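Local coordinates for uncharacterized conserved protein (Staphylococcus epidermidis, PDB 3FRM), which is of unknown function but carries a GNAT-type acetyltransferase domain and so possibly transfers an acetyl group from acetyl-coenzyme A, as its relatives do, at residues Lys55-Glu58 against Val59-Met63; Gln122-Ser125 against Ser126-Asn130; Val195-Glu198 against Phe199-Gln202. All coordinates share one frame; numbering follows the deposited sequence.

Contact 1: Lys55-Glu58 against Val59-Met63; sequences KDIE and VQKKM
E58 and K61 form a salt bridge one turn apart on helix 50-66, the crossover helix of a beta-alpha-beta unit between the parallel strands 41-44 and 72-75. K61 NZ reaches E58 OE2 at 3.2 Å, on the syn side of the carboxylate and 22° out of its plane. The two side chains run alongside each other, pointing the same way. K61 leaves the helix with CG opposite its own N (chi1 -176°) and bends only at chi3, which brings its amine alongside the E58 carboxylate. The other carboxylate oxygen, E58 OE1, accepts from a water that also donates to E58 O, at 2.9 Å, and accepts from K62 NZ at 3.3 Å, tying the lysine four residues on to the same acid. Beneath the charges run the i to i+4 helix bonds, among them K61 N to I57 O at 2.8 Å. The inward side of the helix carries D56, whose OD1 forms a salt bridge with R24 and whose OD2 is hydrogen-bonded to Y44 OH, and Q60, whose OE1 accepts from S73 N. I57 packs on F74 and also meets the aliphatic part of K61, where CG2 lies 3.8 Å from K61 CE.

Contact 2: Gln122-Ser125 against Ser126-Asn130; sequences QLVS and SNNIN
The side-chain amide of N128 folds back onto Q122-S125, to two backbone atoms and one side chain, a local contact where edge strand 120-123 gives way through a tight turn to helix 129-136. N128 ND2 gives one hydrogen to Q122 OE1 at 3.2 Å and the other to L123 O, also at 3.2 Å, both acceptors near the plane of the donating amide. Q122 crosses N128 obliquely with the two amide planes only 21° apart, while Q122 NE2 is hydrogen-bonded to D120 OD2. At the amide's other end, N128 OD1 accepts from S125 N at 2.7 Å, so three bonds fix the rotation of this buried group. N128 CG stands between its own N and carbonyl carbon (chi1 60°), which directs the amide back across the turn. N128 N closes a type I-like turn on S125 O at 2.9 Å, and a weak bond from I129 N reaches the same oxygen. This strand-to-helix junction is consistent with the first strand and helix of a GNAT fold. N128 sits at the N-cap position, yet its side chain makes no capping bond and binds the strand end and turn instead. The apolar side is slight: V124 CG2 comes within 4.3 Å of I129 CD1. V124 also packs on V168 and R166 of strand 165-171, and I129 and S126 touch Y159, a ligand of the bound sodium ion.

Contact 3: Val195-Glu198 against Phe199-Gln202; sequences VLEE and FQHQ
Q200 turns its side-chain amide back to the end of the preceding strand, and NE2 donates to V195 O at 2.8 Å. The bond is nearly straight (170°), and the acceptor lies in the amide plane of Q200. The side chain is extended beyond CG (chi2 -178°), which carries the amide past the carbonyls of L196 and E197 to V195. Two backbone bonds complete the polar framework: F199 N to L196 O at 2.7 Å and Q200 N to E197 O at 2.8 Å. Both span three residues, so the chain winds through consecutive 3-10-like turns.

The apolar contacts gather round V195 and F199. V195 CG1 packs against F199 CB at 4.1 Å and lies near Q200 CG. L196 CB meets the F199 ring at its edge, 4.3 Å from CD2. E198 CG approaches the same ring obliquely, 3.6 Å from CD2, and although its carboxylate is nearly parallel to the ring, it is the methylene that makes the contact. Further on, Q200 CB lies over the centre of one face of the H201 ring.

The second subunit adds its own groups: its R91 donates to Q200 O, and its Y247 ring meets the H201 ring nearly at right angles.

The sequence from Q200 onward fits the Q/R-x-x-G-x-G/A signature of GNAT enzymes, whose loop binds the coenzyme A pyrophosphate in relatives; a sulfate, probably from the crystallisation liquor, about 5 Å from the Q202 side chain may mark such an anion site. The loop links strand 188-195 to helix 204-216; beside it lies strand 174-183, where L196 pairs with V176 through the backbone and F199 packs on Q174 and V176.

None of the three contacts lies deep in the core. Contacts 1 and 2 are partly buried, whereas contact 3 is at the surface of the chain and meets the second subunit. Contact 1 stays within a single helix, and its charged pair and water bridge decorate the outer side. Contacts 2 and 3 instead shape connections from strand to helix, each through a side-chain amide: an asparagine bonded at both ends, to two backbone atoms and a glutamine side chain, in one, a glutamine reaching a single carbonyl in the other. These two have centres 21 Å apart, while contact 1 lies across the centre of the chain, 40 and 42 Å from contacts 2 and 3, centre to centre.

Contact 1: Lys55-Glu58 against Val59-Met63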
loop_
_atom_site.group_PDB
_atom_site.type_symbol
_atom_site.label_atom_id
_atom_site.label_comp_id
_atom_site.label_asym_id
_atom_site.label_seq_id
_atom_site.Cartn_x
_atom_site.Cartn_y
_atom_site.Cartn_z
ATOM N N LYS A 55 18.623 17.916 -19.599
ATOM C CA LYS A 55 18.226 18.353 -20.916
ATOM C C LYS A 55 16.749 18.076 -21.145
ATOM O O LYS A 55 16.071 18.926 -21.694
ATOM C CB LYS A 55 19.091 17.669 -21.976
ATOM C CG LYS A 55 20.467 18.320 -22.156
ATOM C CD LYS A 55 21.455 17.391 -22.800
ATOM C CE LYS A 55 22.860 17.941 -22.606
ATOM N NZ LYS A 55 23.921 16.848 -22.639
ATOM N N ASP A 56 16.244 16.945 -20.648
ATOM C CA ASP A 56 14.853 16.553 -20.865
ATOM C C ASP A 56 13.937 17.413 -19.991
ATOM O O ASP A 56 12.801 17.747 -20.367
ATOM C CB ASP A 56 14.651 15.077 -20.560
ATOM C CG ASP A 56 15.475 14.146 -21.471
ATOM O OD1 ASP A 56 15.913 14.547 -22.564
ATOM O OD2 ASP A 56 15.651 12.962 -21.102
ATOM N N ILE A 57 14.446 17.811 -18.832
ATOM C CA ILE A 57 13.731 18.796 -18.018
ATOM C C ILE A 57 13.457 20.051 -18.773
ATOM O O ILE A 57 12.369 20.629 -18.648
ATOM C CB ILE A 57 14.490 19.145 -16.747
ATOM C CG1 ILE A 57 14.069 18.159 -15.669
ATOM C CG2 ILE A 57 14.142 20.550 -16.241
ATOM C CD1 ILE A 57 15.169 17.849 -14.709
ATOM N N GLU A 58 14.439 20.479 -19.559
ATOM C CA GLU A 58 14.356 21.796 -20.215
ATOM C C GLU A 58 13.342 21.786 -21.353
ATOM O O GLU A 58 12.472 22.594 -21.375
ATOM C CB GLU A 58 15.728 22.256 -20.694
ATOM C CG GLU A 58 16.674 22.664 -19.575
ATOM C CD GLU A 58 16.027 23.675 -18.613
ATOM O OE1 GLU A 58 15.562 24.765 -19.052
ATOM O OE2 GLU A 58 15.980 23.367 -17.396
ATOM N N VAL A 59 13.466 20.828 -22.257
ATOM C CA VAL A 59 12.426 20.462 -23.212
ATOM C C VAL A 59 11.054 20.419 -22.608
ATOM O O VAL A 59 10.194 21.133 -23.081
ATOM C CB VAL A 59 12.686 19.088 -23.943
ATOM C CG1 VAL A 59 11.709 18.950 -25.110
ATOM C CG2 VAL A 59 14.067 19.064 -24.487
ATOM N N GLN A 60 10.845 19.625 -21.555
ATOM C CA GLN A 60 9.473 19.449 -21.009
ATOM C C GLN A 60 8.976 20.734 -20.422
ATOM O O GLN A 60 7.817 21.079 -20.631
ATOM C CB GLN A 60 9.340 18.355 -19.951
ATOM C CG GLN A 60 7.893 17.923 -19.771
ATOM C CD GLN A 60 7.688 16.938 -18.643
ATOM O OE1 GLN A 60 7.341 17.315 -17.559
ATOM N NE2 GLN A 60 7.923 15.667 -18.898
ATOM N N LYS A 61 9.853 21.424 -19.687
ATOM C CA LYS A 61 9.542 22.726 -19.075
ATOM C C LYS A 61 9.004 23.701 -20.139
ATOM O O LYS A 61 8.001 24.403 -19.934
ATOM C CB LYS A 61 10.776 23.286 -18.337
ATOM C CG LYS A 61 10.535 24.616 -17.580
ATOM C CD LYS A 61 11.775 25.157 -16.753
ATOM C CE LYS A 61 12.445 23.992 -15.945
ATOM N NZ LYS A 61 13.771 24.358 -15.243
ATOM N N LYS A 62 9.642 23.711 -21.307
ATOM C CA LYS A 62 9.191 24.583 -22.417
ATOM C C LYS A 62 7.863 24.130 -23.018
ATOM O O LYS A 62 6.926 24.907 -23.166
ATOM C CB LYS A 62 10.267 24.659 -23.483
ATOM C CG LYS A 62 11.249 25.783 -23.231
ATOM C CD LYS A 62 12.146 26.048 -24.435
ATOM C CE LYS A 62 13.562 25.401 -24.272
ATOM N NZ LYS A 62 14.479 26.169 -23.365
HETATM N N MSE A 63 7.745 22.859 -23.334
HETATM C CA MSE A 63 6.483 22.389 -23.853
HETATM C C MSE A 63 5.348 22.749 -22.941
HETATM O O MSE A 63 4.325 23.246 -23.382
HETATM C CB MSE A 63 6.507 20.877 -24.046
HETATM C CG MSE A 63 7.388 20.543 -25.182
HETATM SE SE MSE A 63 7.395 18.704 -25.803
HETATM C CE MSE A 63 5.555 18.383 -26.345
HETATM O O HOH W 1 13.514 25.133 -20.434
#

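Contact 2: Gln122-Ser125 against Ser126-Asn130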
loop_
_atom_site.group_PDB
_atom_site.type_symbol
_atom_site.label_atom_id
_atom_site.label_comp_id
_atom_site.label_asym_id
_atom_site.label_seq_id
_atom_site.Cartn_x
_atom_site.Cartn_y
_atom_site.Cartn_z
ATOM N N GLN A 122 -24.690 -0.852 -13.166
ATOM C CA GLN A 122 -25.199 -0.272 -14.402
ATOM C C GLN A 122 -24.054 0.311 -15.204
ATOM O O GLN A 122 -23.115 0.868 -14.626
ATOM C CB GLN A 122 -26.262 0.818 -14.105
ATOM C CG GLN A 122 -27.520 0.318 -13.371
ATOM C CD GLN A 122 -28.558 1.444 -12.976
ATOM O OE1 GLN A 122 -28.520 2.603 -13.437
ATOM N NE2 GLN A 122 -29.463 1.087 -12.097
ATOM N N LEU A 123 -24.126 0.190 -16.529
ATOM C CA LEU A 123 -23.297 1.006 -17.438
ATOM C C LEU A 123 -23.694 2.444 -17.279
ATOM O O LEU A 123 -24.879 2.739 -17.174
ATOM C CB LEU A 123 -23.504 0.595 -18.898
ATOM C CG LEU A 123 -22.455 -0.382 -19.445
ATOM C CD1 LEU A 123 -22.718 -1.828 -18.950
ATOM C CD2 LEU A 123 -22.435 -0.315 -20.980
ATOM N N VAL A 124 -22.746 3.364 -17.261
ATOM C CA VAL A 124 -23.161 4.755 -17.060
ATOM C C VAL A 124 -23.634 5.411 -18.354
ATOM O O VAL A 124 -23.090 5.179 -19.413
ATOM C CB VAL A 124 -22.119 5.622 -16.300
ATOM C CG1 VAL A 124 -21.485 4.810 -15.192
ATOM C CG2 VAL A 124 -21.066 6.172 -17.231
ATOM N N SER A 125 -24.676 6.211 -18.263
ATOM C CA SER A 125 -25.122 6.950 -19.410
ATOM C C SER A 125 -25.571 8.273 -18.882
ATOM O O SER A 125 -25.472 8.527 -17.663
ATOM C CB SER A 125 -26.304 6.259 -20.049
ATOM O OG SER A 125 -27.323 6.099 -19.077
ATOM N N SER A 126 -26.099 9.092 -19.799
ATOM C CA SER A 126 -26.576 10.428 -19.482
ATOM C C SER A 126 -27.511 10.302 -18.296
ATOM O O SER A 126 -27.705 11.259 -17.551
ATOM C CB SER A 126 -27.316 11.018 -20.672
ATOM O OG SER A 126 -28.531 10.309 -20.926
ATOM N N ASN A 127 -28.057 9.099 -18.108
ATOM C CA ASN A 127 -29.125 8.873 -17.152
ATOM C C ASN A 127 -28.640 8.737 -15.745
ATOM O O ASN A 127 -29.313 9.103 -14.795
ATOM C CB ASN A 127 -29.902 7.617 -17.529
ATOM C CG ASN A 127 -30.843 7.842 -18.705
ATOM O OD1 ASN A 127 -30.886 8.936 -19.307
ATOM N ND2 ASN A 127 -31.611 6.813 -19.035
ATOM N N ASN A 128 -27.458 8.188 -15.604
ATOM C CA ASN A 128 -26.926 7.984 -14.284
ATOM C C ASN A 128 -25.572 8.613 -14.091
ATOM O O ASN A 128 -25.028 8.489 -13.017
ATOM C CB ASN A 128 -26.911 6.487 -13.910
ATOM C CG ASN A 128 -26.068 5.661 -14.851
ATOM O OD1 ASN A 128 -25.276 6.175 -15.648
ATOM N ND2 ASN A 128 -26.241 4.385 -14.777
ATOM N N ILE A 129 -25.057 9.338 -15.087
ATOM C CA ILE A 129 -23.694 9.934 -15.007
ATOM C C ILE A 129 -23.392 10.720 -13.736
ATOM O O ILE A 129 -22.210 10.766 -13.287
ATOM C CB ILE A 129 -23.346 10.837 -16.239
ATOM C CG1 ILE A 129 -21.907 11.360 -16.170
ATOM C CG2 ILE A 129 -24.243 12.050 -16.315
ATOM C CD1 ILE A 129 -20.814 10.259 -15.846
ATOM N N ASN A 130 -24.410 11.401 -13.208
ATOM C CA ASN A 130 -24.279 12.201 -11.990
ATOM C C ASN A 130 -24.086 11.321 -10.739
ATOM O O ASN A 130 -23.430 11.755 -9.776
ATOM C CB ASN A 130 -25.454 13.160 -11.780
ATOM C CG ASN A 130 -25.319 14.475 -12.579
ATOM O OD1 ASN A 130 -26.206 14.798 -13.354
ATOM N ND2 ASN A 130 -24.214 15.225 -12.402
#

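Contact 3: Val195-Glu198 against Phe199-Gln202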
loop_
_atom_site.group_PDB
_atom_site.type_symbol
_atom_site.label_atom_id
_atom_site.label_comp_id
_atom_site.label_asym_id
_atom_site.label_seq_id
_atom_site.Cartn_x
_atom_site.Cartn_y
_atom_site.Cartn_z
ATOM N N VAL A 195 -15.024 2.432 -3.813
ATOM C CA VAL A 195 -16.252 2.194 -3.112
ATOM C C VAL A 195 -16.278 3.204 -1.959
ATOM O O VAL A 195 -15.269 3.442 -1.327
ATOM C CB VAL A 195 -16.248 0.754 -2.596
ATOM C CG1 VAL A 195 -17.457 0.466 -1.737
ATOM C CG2 VAL A 195 -16.211 -0.227 -3.761
ATOM N N LEU A 196 -17.427 3.794 -1.676
ATOM C CA LEU A 196 -17.546 4.788 -0.592
ATOM C C LEU A 196 -17.163 4.131 0.727
ATOM O O LEU A 196 -17.480 2.945 0.959
ATOM C CB LEU A 196 -19.004 5.278 -0.462
ATOM C CG LEU A 196 -19.691 5.962 -1.625
ATOM C CD1 LEU A 196 -21.150 6.242 -1.274
ATOM C CD2 LEU A 196 -18.928 7.299 -1.932
ATOM N N GLU A 197 -16.544 4.920 1.611
ATOM C CA GLU A 197 -15.927 4.366 2.801
ATOM C C GLU A 197 -16.908 3.511 3.579
ATOM O O GLU A 197 -16.695 2.298 3.784
ATOM C CB GLU A 197 -15.365 5.444 3.691
ATOM C CG GLU A 197 -13.986 5.097 4.277
ATOM C CD GLU A 197 -13.532 6.073 5.393
ATOM O OE1 GLU A 197 -13.630 7.333 5.242
ATOM O OE2 GLU A 197 -13.059 5.557 6.434
ATOM N N GLU A 198 -17.999 4.138 3.972
ATOM C CA GLU A 198 -19.062 3.450 4.683
ATOM C C GLU A 198 -19.531 2.126 4.042
ATOM O O GLU A 198 -20.118 1.274 4.705
ATOM C CB GLU A 198 -20.233 4.412 4.927
ATOM C CG GLU A 198 -20.734 5.107 3.675
ATOM C CD GLU A 198 -20.088 6.486 3.406
ATOM O OE1 GLU A 198 -20.856 7.475 3.423
ATOM O OE2 GLU A 198 -18.846 6.605 3.165
ATOM N N PHE A 199 -19.255 1.910 2.772
ATOM C CA PHE A 199 -19.728 0.675 2.166
ATOM C C PHE A 199 -18.608 -0.274 1.818
ATOM O O PHE A 199 -18.794 -1.223 1.039
ATOM C CB PHE A 199 -20.572 0.968 0.937
ATOM C CG PHE A 199 -21.952 1.522 1.249
ATOM C CD1 PHE A 199 -23.011 0.668 1.510
ATOM C CD2 PHE A 199 -22.172 2.886 1.258
ATOM C CE1 PHE A 199 -24.284 1.169 1.775
ATOM C CE2 PHE A 199 -23.449 3.415 1.535
ATOM C CZ PHE A 199 -24.506 2.562 1.796
ATOM N N GLN A 200 -17.452 -0.061 2.419
ATOM C CA GLN A 200 -16.352 -0.965 2.183
ATOM C C GLN A 200 -16.395 -2.249 3.069
ATOM O O GLN A 200 -17.129 -2.347 4.073
ATOM C CB GLN A 200 -15.031 -0.225 2.299
ATOM C CG GLN A 200 -14.913 0.961 1.317
ATOM C CD GLN A 200 -13.576 1.676 1.390
ATOM O OE1 GLN A 200 -12.757 1.399 2.255
ATOM N NE2 GLN A 200 -13.342 2.615 0.465
ATOM N N HIS A 201 -15.611 -3.232 2.641
ATOM C CA HIS A 201 -15.399 -4.525 3.288
ATOM C C HIS A 201 -16.686 -5.279 3.409
ATOM O O HIS A 201 -16.810 -6.097 4.289
ATOM C CB HIS A 201 -14.783 -4.386 4.677
ATOM C CG HIS A 201 -13.913 -3.184 4.825
ATOM N ND1 HIS A 201 -12.685 -3.077 4.209
ATOM C CD2 HIS A 201 -14.091 -2.029 5.509
ATOM C CE1 HIS A 201 -12.129 -1.922 4.525
ATOM N NE2 HIS A 201 -12.961 -1.268 5.312
ATOM N N GLN A 202 -17.652 -5.023 2.545
ATOM C CA GLN A 202 -18.899 -5.815 2.640
ATOM C C GLN A 202 -19.385 -6.450 1.330
ATOM O O GLN A 202 -20.561 -6.824 1.210
ATOM C CB GLN A 202 -20.013 -5.037 3.356
ATOM C CG GLN A 202 -20.661 -3.945 2.557
ATOM C CD GLN A 202 -21.248 -2.827 3.474
ATOM O OE1 GLN A 202 -20.520 -2.193 4.264
ATOM N NE2 GLN A 202 -22.554 -2.589 3.359
#